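Long-range contact in PATF (Prochloron didemni, PDB 4BG2), which probably acts in patellamide (cyanobactin) biosynthesis as a member of the prenyltransferase family: residues F18-F26 against K265-C275. Residues are numbered along the deposited sequence; the frame is centred on the assembly and turned at random.
Sequences FVRTHQEAF and KIYNFCQSQGC
Phe26 and Phe269 meet edge-to-face (T-shaped) where helices 3-25 and 261-272 pack side by side on the outside of the closed ten-stranded antiparallel barrel, a barrel consistent with the ABBA-like fold of such prenyltransferases. Their ring centroids lie 5.0 Å apart with planes at 73°, and the Phe26 edge, through CE2 and CZ, addresses one face of Phe269; Phe26 CZ comes to 3.6 Å from Phe269 CD2. On the opposite face, near the rim, lies CG of Gln273, whose chain bends at chi2 and brings OE1 to Thr21 CG2. A first torsion of 167°, with CG opposite the backbone N, carries the Phe269 ring toward helix 3-25; the axes of segments 18-25 and 265-272 approach to 12.1 Å and run roughly antiparallel, at 142°. Ala25 CB packs 3.4 Å from Phe269 CE1, and Thr21 CG2 sits at the ring's edge. Trimming Phe269 to an alanine would probably leave the Phe26 edge without its aromatic face and open a gap beside Ala25. Barrel strands 48-57 and 60-70 supply Cys54 and Leu61 as further neighbours of Phe26, while Ile266 CG1 lies 3.9 Å from Phe26 CE1. Farther along, Cys275, disulfide-bonded to Cys306, places its CB 4.0 Å from CZ of Phe18.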
loop_
_atom_site.group_PDB
_atom_site.type_symbol
_atom_site.label_atom_id
_atom_site.label_comp_id
_atom_site.label_asym_id
_atom_site.label_seq_id
_atom_site.Cartn_x
_atom_site.Cartn_y
_atom_site.Cartn_z
ATOM N N PHE A 18 9.029 14.699 2.472
ATOM C CA PHE A 18 8.481 13.495 3.126
ATOM C C PHE A 18 9.354 12.271 2.885
ATOM O O PHE A 18 9.688 11.536 3.814
ATOM C CB PHE A 18 7.059 13.170 2.647
ATOM C CG PHE A 18 6.066 14.262 2.913
ATOM C CD1 PHE A 18 6.229 15.125 3.974
ATOM C CD2 PHE A 18 4.966 14.424 2.087
ATOM C CE1 PHE A 18 5.317 16.135 4.210
ATOM C CE2 PHE A 18 4.041 15.416 2.328
ATOM C CZ PHE A 18 4.218 16.277 3.395
ATOM N N VAL A 19 9.688 12.044 1.614
ATOM C CA VAL A 19 10.459 10.871 1.242
ATOM C C VAL A 19 11.861 10.953 1.880
ATOM O O VAL A 19 12.350 9.974 2.443
ATOM C CB VAL A 19 10.530 10.734 -0.291
ATOM C CG1 VAL A 19 11.582 9.737 -0.688
ATOM C CG2 VAL A 19 9.171 10.356 -0.864
ATOM N N ARG A 20 12.487 12.115 1.819
ATOM C CA ARG A 20 13.836 12.300 2.405
ATOM C C ARG A 20 13.837 12.184 3.944
ATOM O O ARG A 20 14.664 11.497 4.517
ATOM C CB ARG A 20 14.426 13.637 1.994
ATOM C CG ARG A 20 14.759 13.734 0.505
ATOM C CD ARG A 20 16.051 13.007 0.149
ATOM N NE ARG A 20 16.244 12.887 -1.303
ATOM C CZ ARG A 20 16.614 13.891 -2.099
ATOM N NH1 ARG A 20 16.820 15.112 -1.608
ATOM N NH2 ARG A 20 16.767 13.681 -3.400
ATOM N N THR A 21 12.880 12.827 4.594
ATOM C CA THR A 21 12.761 12.744 6.050
ATOM C C THR A 21 12.602 11.308 6.534
ATOM O O THR A 21 13.182 10.916 7.535
ATOM C CB THR A 21 11.599 13.597 6.534
ATOM O OG1 THR A 21 11.824 14.936 6.091
ATOM C CG2 THR A 21 11.485 13.568 8.072
ATOM N N HIS A 22 11.876 10.499 5.774
ATOM C CA HIS A 22 11.728 9.085 6.105
ATOM C C HIS A 22 13.054 8.309 6.003
ATOM O O HIS A 22 13.393 7.499 6.896
ATOM C CB HIS A 22 10.694 8.472 5.177
ATOM C CG HIS A 22 10.399 7.038 5.457
ATOM N ND1 HIS A 22 9.544 6.640 6.461
ATOM C CD2 HIS A 22 10.830 5.904 4.860
ATOM C CE1 HIS A 22 9.456 5.323 6.467
ATOM N NE2 HIS A 22 10.230 4.851 5.507
ATOM N N GLN A 23 13.788 8.534 4.908
ATOM C CA GLN A 23 15.113 7.937 4.748
ATOM C C GLN A 23 16.031 8.318 5.915
ATOM O O GLN A 23 16.752 7.464 6.433
ATOM C CB GLN A 23 15.782 8.401 3.449
ATOM C CG GLN A 23 15.135 7.839 2.196
ATOM C CD GLN A 23 15.588 8.555 0.930
ATOM O OE1 GLN A 23 16.714 9.072 0.851
ATOM N NE2 GLN A 23 14.696 8.606 -0.071
ATOM N N GLU A 24 16.021 9.594 6.297
ATOM C CA GLU A 24 16.884 10.056 7.380
ATOM C C GLU A 24 16.517 9.350 8.680
ATOM O O GLU A 24 17.368 8.797 9.348
ATOM C CB GLU A 24 16.755 11.571 7.596
ATOM C CG GLU A 24 17.173 12.437 6.414
ATOM C CD GLU A 24 17.065 13.930 6.706
ATOM O OE1 GLU A 24 16.185 14.343 7.509
ATOM O OE2 GLU A 24 17.878 14.692 6.137
ATOM N N ALA A 25 15.239 9.379 9.023
ATOM C CA ALA A 25 14.755 8.817 10.284
ATOM C C ALA A 25 15.036 7.317 10.468
ATOM O O ALA A 25 15.311 6.868 11.574
ATOM C CB ALA A 25 13.269 9.084 10.427
ATOM N N PHE A 26 14.992 6.549 9.385
ATOM C CA PHE A 26 15.114 5.093 9.480
ATOM C C PHE A 26 16.360 4.525 8.828
ATOM O O PHE A 26 16.395 3.349 8.508
ATOM C CB PHE A 26 13.831 4.455 8.942
ATOM C CG PHE A 26 12.645 4.900 9.693
ATOM C CD1 PHE A 26 12.522 4.527 11.027
ATOM C CD2 PHE A 26 11.745 5.776 9.152
ATOM C CE1 PHE A 26 11.460 4.976 11.782
ATOM C CE2 PHE A 26 10.664 6.219 9.887
ATOM C CZ PHE A 26 10.532 5.829 11.218
ATOM N N LYS A 265 9.745 2.982 18.254
ATOM C CA LYS A 265 10.522 4.010 17.562
ATOM C C LYS A 265 9.743 4.616 16.396
ATOM O O LYS A 265 9.707 5.844 16.230
ATOM C CB LYS A 265 11.841 3.449 17.063
ATOM C CG LYS A 265 12.533 4.355 16.049
ATOM C CD LYS A 265 13.931 3.854 15.740
ATOM C CE LYS A 265 14.597 4.708 14.678
ATOM N NZ LYS A 265 16.069 4.511 14.763
ATOM N N ILE A 266 9.111 3.763 15.590
ATOM C CA ILE A 266 8.301 4.260 14.480
ATOM C C ILE A 266 7.147 5.091 15.019
ATOM O O ILE A 266 6.819 6.149 14.463
ATOM C CB ILE A 266 7.734 3.123 13.594
ATOM C CG1 ILE A 266 8.859 2.323 12.950
ATOM C CG2 ILE A 266 6.824 3.682 12.506
ATOM C CD1 ILE A 266 8.466 0.900 12.599
ATOM N N TYR A 267 6.532 4.614 16.102
ATOM C CA TYR A 267 5.400 5.311 16.684
ATOM C C TYR A 267 5.770 6.705 17.162
ATOM O O TYR A 267 5.068 7.672 16.885
ATOM C CB TYR A 267 4.824 4.509 17.852
ATOM C CG TYR A 267 3.742 5.261 18.561
ATOM C CD1 TYR A 267 2.510 5.472 17.949
ATOM C CD2 TYR A 267 3.954 5.789 19.821
ATOM C CE1 TYR A 267 1.509 6.174 18.595
ATOM C CE2 TYR A 267 2.962 6.505 20.471
ATOM C CZ TYR A 267 1.745 6.687 19.849
ATOM O OH TYR A 267 0.750 7.377 20.474
ATOM N N ASN A 268 6.879 6.788 17.884
ATOM C CA ASN A 268 7.410 8.061 18.397
ATOM C C ASN A 268 7.750 9.017 17.282
ATOM O O ASN A 268 7.439 10.210 17.345
ATOM C CB ASN A 268 8.672 7.798 19.208
ATOM C CG ASN A 268 8.380 7.135 20.534
ATOM O OD1 ASN A 268 7.266 7.191 21.051
ATOM N ND2 ASN A 268 9.385 6.503 21.086
ATOM N N PHE A 269 8.398 8.487 16.250
ATOM C CA PHE A 269 8.720 9.310 15.099
ATOM C C PHE A 269 7.444 9.912 14.513
ATOM O O PHE A 269 7.391 11.107 14.235
ATOM C CB PHE A 269 9.466 8.503 14.050
ATOM C CG PHE A 269 9.554 9.200 12.730
ATOM C CD1 PHE A 269 10.493 10.199 12.522
ATOM C CD2 PHE A 269 8.666 8.890 11.712
ATOM C CE1 PHE A 269 10.563 10.857 11.311
ATOM C CE2 PHE A 269 8.733 9.547 10.498
ATOM C CZ PHE A 269 9.686 10.526 10.295
ATOM N N CYS A 270 6.410 9.087 14.355
ATOM C CA CYS A 270 5.142 9.556 13.786
ATOM C C CYS A 270 4.481 10.683 14.572
ATOM O O CYS A 270 3.984 11.643 13.948
ATOM C CB CYS A 270 4.150 8.411 13.632
ATOM S SG CYS A 270 4.482 7.418 12.178
ATOM N N GLN A 271 4.498 10.579 15.914
ATOM C CA GLN A 271 3.841 11.556 16.789
ATOM C C GLN A 271 4.537 12.909 16.797
ATOM O O GLN A 271 3.911 13.918 17.111
ATOM C CB GLN A 271 3.626 11.035 18.253
ATOM C CG GLN A 271 4.872 10.873 19.163
ATOM C CD GLN A 271 4.565 10.443 20.612
ATOM O OE1 GLN A 271 5.226 9.553 21.176
ATOM N NE2 GLN A 271 3.571 11.075 21.219
ATOM N N SER A 272 5.817 12.941 16.445
ATOM C CA SER A 272 6.545 14.196 16.333
ATOM C C SER A 272 6.467 14.815 14.930
ATOM O O SER A 272 6.863 15.962 14.748
ATOM C CB SER A 272 8.008 13.975 16.691
ATOM O OG SER A 272 8.571 12.974 15.875
ATOM N N GLN A 273 5.986 14.067 13.936
ATOM C CA GLN A 273 5.921 14.595 12.557
ATOM C C GLN A 273 4.594 15.279 12.239
ATOM O O GLN A 273 3.540 14.792 12.598
ATOM C CB GLN A 273 6.140 13.482 11.536
ATOM C CG GLN A 273 7.542 12.916 11.475
ATOM C CD GLN A 273 8.577 13.985 11.254
ATOM O OE1 GLN A 273 8.785 14.446 10.131
ATOM N NE2 GLN A 273 9.225 14.410 12.331
ATOM N N GLY A 274 4.655 16.386 11.512
ATOM C CA GLY A 274 3.455 17.056 11.032
ATOM C C GLY A 274 2.965 16.404 9.756
ATOM O O GLY A 274 3.620 15.514 9.193
ATOM N N CYS A 275 1.801 16.836 9.297
ATOM C CA CYS A 275 1.316 16.508 7.957
ATOM C C CYS A 275 0.751 15.112 7.787
ATOM O O CYS A 275 0.312 14.773 6.699
ATOM C CB CYS A 275 2.409 16.784 6.908
ATOM S SG CYS A 275 2.995 18.494 7.039
#